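Local coordinates for protein diketoreductase (Acinetobacter baylyi, PDB 4E12) that reduces dicarbonyl compounds with NADH as cofactor and probably also interconverts (3S)-3-hydroxyacyl-CoA and 3-oxoacyl-CoA, as its relatives in fatty acid beta-oxidation do, at residues A205-D210 against E216-T221; E234-V239 against R256-Y261. All blocks are in the same frame, centred on the assembly; numbering follows the deposited sequence.

Contact 1: A205-D210 against E216-T221; sequences AELLVD and ETIDKT
I218 reaches across from helix 215-226 and sets its CD1 methyl against the last full turn of helix 193-209, and the whole contact is apolar. CD1 lies 3.7 Å from L207 CB and also comes to 3.9 Å from the backbone N of L208, with L208 CB a little farther off. The methyl therefore rests on the helix surface between two consecutive residues rather than on the ends of their side chains. The longer branch of I218 gets there because CG1 is anti to the carbonyl carbon (chi1 -60°) and runs on extended to CD1. Its other branch, CG2, comes to 4.2 Å from L207 CD1, and the two side chains meet at a slant. All three residues are buried; I212 beside L207, A213 beside I218, and F233 beside both L208 and I218 extend the apolar cluster.

No hydrogen bond crosses between the two segments. Within helix 215-226, T221 OG1 donates to T217 O over 2.8 Å, and T221 N donates to the same oxygen from the opposite face of its carbonyl plane. The hydroxyl is thus satisfied by its own helix, while T221 and T217 both pack on I182 of the second subunit. D219 gives its carboxylate to F233 N and Y281 OH, tying this helix to the next one and to the C-terminal tail.

Two successive helices joined by a short loop, with an isoleucine of the second laid on the end of the first, form a helical hairpin of the all-helical C-terminal domain of the 3-hydroxyacyl-CoA dehydrogenase family, on its subunit-facing side.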
loop_
_atom_site.group_PDB
_atom_site.type_symbol
_atom_site.label_atom_id
_atom_site.label_comp_id
_atom_site.label_asym_id
_atom_site.label_seq_id
_atom_site.Cartn_x
_atom_site.Cartn_y
_atom_site.Cartn_z
ATOM N N ALA A 205 8.820 0.961 -7.536
ATOM C CA ALA A 205 9.677 1.492 -8.582
ATOM C C ALA A 205 11.129 1.045 -8.382
ATOM O O ALA A 205 11.804 0.673 -9.348
ATOM C CB ALA A 205 9.573 3.004 -8.642
ATOM N N GLU A 206 11.600 1.074 -7.141
ATOM C CA GLU A 206 12.939 0.571 -6.817
ATOM C C GLU A 206 13.100 -0.900 -7.201
ATOM O O GLU A 206 14.108 -1.284 -7.799
ATOM C CB GLU A 206 13.237 0.751 -5.325
ATOM C CG GLU A 206 14.592 0.197 -4.881
ATOM C CD GLU A 206 14.626 -1.330 -4.751
ATOM O OE1 GLU A 206 15.702 -1.928 -4.952
ATOM O OE2 GLU A 206 13.586 -1.939 -4.428
ATOM N N LEU A 207 12.126 -1.733 -6.857
ATOM C CA LEU A 207 12.175 -3.139 -7.272
ATOM C C LEU A 207 12.251 -3.253 -8.790
ATOM O O LEU A 207 12.934 -4.132 -9.320
ATOM C CB LEU A 207 10.925 -3.895 -6.823
ATOM C CG LEU A 207 10.638 -4.021 -5.331
ATOM C CD1 LEU A 207 9.279 -4.715 -5.153
ATOM C CD2 LEU A 207 11.768 -4.833 -4.698
ATOM N N LEU A 208 11.523 -2.400 -9.509
ATOM C CA LEU A 208 11.555 -2.501 -10.966
ATOM C C LEU A 208 12.901 -2.026 -11.475
ATOM O O LEU A 208 13.568 -2.716 -12.251
ATOM C CB LEU A 208 10.455 -1.660 -11.617
ATOM C CG LEU A 208 10.419 -1.656 -13.156
ATOM C CD1 LEU A 208 10.272 -3.070 -13.733
ATOM C CD2 LEU A 208 9.295 -0.746 -13.633
ATOM N N VAL A 209 13.279 -0.828 -11.048
ATOM C CA VAL A 209 14.491 -0.180 -11.539
ATOM C C VAL A 209 15.766 -0.937 -11.182
ATOM O O VAL A 209 16.762 -0.872 -11.913
ATOM C CB VAL A 209 14.590 1.259 -11.049
ATOM C CG1 VAL A 209 15.919 1.854 -11.456
ATOM C CG2 VAL A 209 13.487 2.079 -11.671
ATOM N N ASP A 210 15.754 -1.658 -10.069
ATOM C CA ASP A 210 16.946 -2.413 -9.683
ATOM C C ASP A 210 16.942 -3.820 -10.256
ATOM O O ASP A 210 17.804 -4.634 -9.915
ATOM C CB ASP A 210 17.137 -2.457 -8.168
ATOM C CG ASP A 210 17.540 -1.103 -7.576
ATOM O OD1 ASP A 210 18.077 -0.233 -8.300
ATOM O OD2 ASP A 210 17.326 -0.903 -6.373
ATOM N N GLU A 216 4.358 -6.963 -13.599
ATOM C CA GLU A 216 3.303 -7.938 -13.388
ATOM C C GLU A 216 3.541 -8.705 -12.092
ATOM O O GLU A 216 2.613 -8.958 -11.325
ATOM C CB GLU A 216 3.216 -8.906 -14.585
ATOM C CG GLU A 216 2.842 -8.241 -15.917
ATOM C CD GLU A 216 3.957 -7.387 -16.545
ATOM O OE1 GLU A 216 5.106 -7.390 -16.043
ATOM O OE2 GLU A 216 3.671 -6.702 -17.555
ATOM N N THR A 217 4.792 -9.078 -11.840
ATOM C CA THR A 217 5.100 -9.841 -10.652
ATOM C C THR A 217 4.918 -8.993 -9.388
ATOM O O THR A 217 4.404 -9.460 -8.368
ATOM C CB THR A 217 6.540 -10.347 -10.728
ATOM O OG1 THR A 217 6.657 -11.202 -11.859
ATOM C CG2 THR A 217 6.908 -11.126 -9.493
ATOM N N ILE A 218 5.339 -7.746 -9.460
ATOM C CA ILE A 218 5.237 -6.848 -8.309
ATOM C C ILE A 218 3.756 -6.612 -8.000
ATOM O O ILE A 218 3.326 -6.699 -6.842
ATOM C CB ILE A 218 6.006 -5.539 -8.605
ATOM C CG1 ILE A 218 7.484 -5.880 -8.863
ATOM C CG2 ILE A 218 5.830 -4.536 -7.488
ATOM C CD1 ILE A 218 8.338 -4.726 -9.320
ATOM N N ASP A 219 2.967 -6.353 -9.042
ATOM C CA ASP A 219 1.545 -6.116 -8.844
ATOM C C ASP A 219 0.806 -7.330 -8.291
ATOM O O ASP A 219 0.015 -7.176 -7.358
ATOM C CB ASP A 219 0.860 -5.619 -10.117
ATOM C CG ASP A 219 1.187 -4.167 -10.434
ATOM O OD1 ASP A 219 1.901 -3.513 -9.643
ATOM O OD2 ASP A 219 0.712 -3.668 -11.473
ATOM N N LYS A 220 1.034 -8.526 -8.849
ATOM C CA LYS A 220 0.305 -9.692 -8.345
ATOM C C LYS A 220 0.688 -9.971 -6.880
ATOM O O LYS A 220 -0.149 -10.360 -6.057
ATOM C CB LYS A 220 0.451 -10.937 -9.247
ATOM C CG LYS A 220 1.811 -11.594 -9.300
ATOM C CD LYS A 220 1.776 -12.819 -10.236
ATOM C CE LYS A 220 3.158 -13.449 -10.392
ATOM N NZ LYS A 220 3.147 -14.598 -11.333
ATOM N N THR A 221 1.946 -9.721 -6.540
ATOM C CA THR A 221 2.359 -9.872 -5.160
ATOM C C THR A 221 1.531 -8.980 -4.249
ATOM O O THR A 221 1.082 -9.419 -3.191
ATOM C CB THR A 221 3.832 -9.523 -4.960
ATOM O OG1 THR A 221 4.646 -10.372 -5.777
ATOM C CG2 THR A 221 4.208 -9.705 -3.503
#

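Contact 2: E234-V239 against R256-Y261; sequences EIFDIV and REFAAY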
loop_
_atom_site.group_PDB
_atom_site.type_symbol
_atom_site.label_atom_id
_atom_site.label_comp_id
_atom_site.label_asym_id
_atom_site.label_seq_id
_atom_site.Cartn_x
_atom_site.Cartn_y
_atom_site.Cartn_z
ATOM N N GLU A 234 -0.372 -0.791 -11.786
ATOM C CA GLU A 234 -1.721 -0.478 -12.231
ATOM C C GLU A 234 -2.071 0.912 -11.716
ATOM O O GLU A 234 -2.668 1.714 -12.434
ATOM C CB GLU A 234 -2.693 -1.501 -11.669
ATOM C CG GLU A 234 -2.388 -2.901 -12.090
ATOM C CD GLU A 234 -3.381 -3.865 -11.521
ATOM O OE1 GLU A 234 -3.085 -4.459 -10.469
ATOM O OE2 GLU A 234 -4.467 -4.008 -12.116
ATOM N N ILE A 235 -1.692 1.188 -10.468
ATOM C CA ILE A 235 -1.882 2.510 -9.861
ATOM C C ILE A 235 -1.091 3.585 -10.601
ATOM O O ILE A 235 -1.642 4.654 -10.864
ATOM C CB ILE A 235 -1.528 2.517 -8.348
ATOM C CG1 ILE A 235 -2.470 1.578 -7.589
ATOM C CG2 ILE A 235 -1.546 3.941 -7.790
ATOM C CD1 ILE A 235 -2.202 1.469 -6.089
ATOM N N PHE A 236 0.178 3.334 -10.947
ATOM C CA PHE A 236 0.943 4.296 -11.774
ATOM C C PHE A 236 0.233 4.667 -13.075
ATOM O O PHE A 236 0.263 5.828 -13.506
ATOM C CB PHE A 236 2.338 3.763 -12.162
ATOM C CG PHE A 236 3.397 3.977 -11.114
ATOM C CD1 PHE A 236 4.120 2.899 -10.601
ATOM C CD2 PHE A 236 3.674 5.259 -10.647
ATOM C CE1 PHE A 236 5.120 3.098 -9.624
ATOM C CE2 PHE A 236 4.670 5.476 -9.673
ATOM C CZ PHE A 236 5.393 4.387 -9.161
ATOM N N ASP A 237 -0.345 3.679 -13.739
ATOM C CA ASP A 237 -1.106 3.958 -14.966
ATOM C C ASP A 237 -2.281 4.911 -14.707
ATOM O O ASP A 237 -2.575 5.781 -15.524
ATOM C CB ASP A 237 -1.602 2.677 -15.642
ATOM C CG ASP A 237 -0.495 1.900 -16.339
ATOM O OD1 ASP A 237 0.607 2.445 -16.537
ATOM O OD2 ASP A 237 -0.736 0.732 -16.708
ATOM N N ILE A 238 -2.950 4.742 -13.577
ATOM C CA ILE A 238 -4.076 5.590 -13.213
ATOM C C ILE A 238 -3.637 7.008 -12.873
ATOM O O ILE A 238 -4.254 7.977 -13.325
ATOM C CB ILE A 238 -4.853 4.962 -12.044
ATOM C CG1 ILE A 238 -5.499 3.667 -12.528
ATOM C CG2 ILE A 238 -5.856 5.953 -11.486
ATOM C CD1 ILE A 238 -6.080 2.825 -11.463
ATOM N N VAL A 239 -2.577 7.125 -12.084
ATOM C CA VAL A 239 -1.974 8.417 -11.778
ATOM C C VAL A 239 -1.631 9.140 -13.075
ATOM O O VAL A 239 -1.885 10.339 -13.224
ATOM C CB VAL A 239 -0.666 8.247 -10.959
ATOM C CG1 VAL A 239 0.001 9.600 -10.713
ATOM C CG2 VAL A 239 -0.968 7.581 -9.634
ATOM N N ARG A 256 14.762 9.316 -9.081
ATOM C CA ARG A 256 15.167 9.978 -10.315
ATOM C C ARG A 256 15.619 8.949 -11.318
ATOM O O ARG A 256 15.523 9.148 -12.529
ATOM C CB ARG A 256 16.266 10.991 -10.029
ATOM C CG ARG A 256 15.786 12.125 -9.128
ATOM C CD ARG A 256 16.942 12.970 -8.637
ATOM N NE ARG A 256 17.628 13.619 -9.737
ATOM C CZ ARG A 256 17.423 14.880 -10.088
ATOM N NH1 ARG A 256 16.559 15.627 -9.413
ATOM N NH2 ARG A 256 18.076 15.395 -11.113
ATOM N N GLU A 257 16.084 7.823 -10.811
ATOM C CA GLU A 257 16.451 6.712 -11.661
ATOM C C GLU A 257 15.187 6.117 -12.301
ATOM O O GLU A 257 15.188 5.764 -13.480
ATOM C CB GLU A 257 17.205 5.685 -10.823
ATOM C CG GLU A 257 17.750 4.499 -11.578
ATOM C CD GLU A 257 18.709 3.658 -10.721
ATOM O OE1 GLU A 257 19.170 4.153 -9.662
ATOM O OE2 GLU A 257 19.003 2.504 -11.110
ATOM N N PHE A 258 14.114 6.022 -11.520
ATOM C CA PHE A 258 12.813 5.592 -12.023
ATOM C C PHE A 258 12.297 6.600 -13.051
ATOM O O PHE A 258 11.809 6.215 -14.114
ATOM C CB PHE A 258 11.829 5.460 -10.851
ATOM C CG PHE A 258 10.446 5.003 -11.245
ATOM C CD1 PHE A 258 10.244 3.763 -11.845
ATOM C CD2 PHE A 258 9.349 5.809 -11.011
ATOM C CE1 PHE A 258 8.969 3.327 -12.208
ATOM C CE2 PHE A 258 8.053 5.378 -11.371
ATOM C CZ PHE A 258 7.873 4.138 -11.970
ATOM N N ALA A 259 12.405 7.890 -12.749
ATOM C CA ALA A 259 12.003 8.909 -13.715
ATOM C C ALA A 259 12.664 8.660 -15.075
ATOM O O ALA A 259 11.987 8.629 -16.108
ATOM C CB ALA A 259 12.332 10.304 -13.197
ATOM N N ALA A 260 13.981 8.463 -15.076
ATOM C CA ALA A 260 14.705 8.175 -16.317
ATOM C C ALA A 260 14.187 6.904 -16.994
ATOM O O ALA A 260 14.168 6.825 -18.223
ATOM C CB ALA A 260 16.201 8.067 -16.059
ATOM N N TYR A 261 13.774 5.918 -16.194
ATOM C CA TYR A 261 13.282 4.636 -16.694
ATOM C C TYR A 261 11.943 4.825 -17.393
ATOM O O TYR A 261 11.693 4.284 -18.476
ATOM C CB TYR A 261 13.126 3.634 -15.535
ATOM C CG TYR A 261 12.646 2.267 -15.948
ATOM C CD1 TYR A 261 13.552 1.241 -16.236
ATOM C CD2 TYR A 261 11.286 1.986 -16.050
ATOM C CE1 TYR A 261 13.104 -0.023 -16.614
ATOM C CE2 TYR A 261 10.831 0.725 -16.425
ATOM C CZ TYR A 261 11.738 -0.273 -16.706
ATOM O OH TYR A 261 11.281 -1.519 -17.083
#
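F258 CE2 and CZ lie over one face of the F236 ring, CZ standing 3.7 Å above its plane and displaced toward the rim. The approach is oblique from the F258 side: F236 CZ is 3.6 Å from F258 CE2, the ring planes are inclined at 39°, and the centroids are 5.0 Å apart. This is neither a parallel stack nor a T-shaped pair, and the outer carbons of both rings do the touching.

The side chains come from opposite directions, bridging helices whose nearest CA atoms, those of F236 and F258, are 11.9 Å apart. F258 extends toward the partner helix with CG anti to the backbone N (chi1 -179°). F236 is also flanked by L201, F280 and L241, and F258 by A205 and S248, so the pair is enclosed by helices 193-209 and 241-249. A pentaethylene glycol, probably from crystallisation, lies about 4 Å from the F258 side chain.

One residue along from F236, the D237 carboxylate accepts from F280 N, Y281 N and Y283 OH, fastening the C-terminal tail to helix 232-239. The phenylalanine pair belongs to the hydrophobic core of the family's helical C-terminal domain, away from the residues known to bind NAD.

Overall arrangement
Both contacts are buried and lie within the helical C-terminal domain, their centres 11 Å apart, but they draw on four different helices. Contact 1 joins neighbours in sequence at the dimer-facing side, by aliphatic methyl packing; contact 2 spans helices farther apart in the chain, by an aromatic pair, and no other protein chain touches its segments. They meet directly where A205 CB packs on F258 CD1 at 3.4 Å, bringing helix 193-209 against helix 253-267. A weak, probable hydrogen bond from E234 N to D219 OD2, 3.1 Å long, links the start of helix 232-239 to helix 215-226, so polar and apolar links together connect the two pairs.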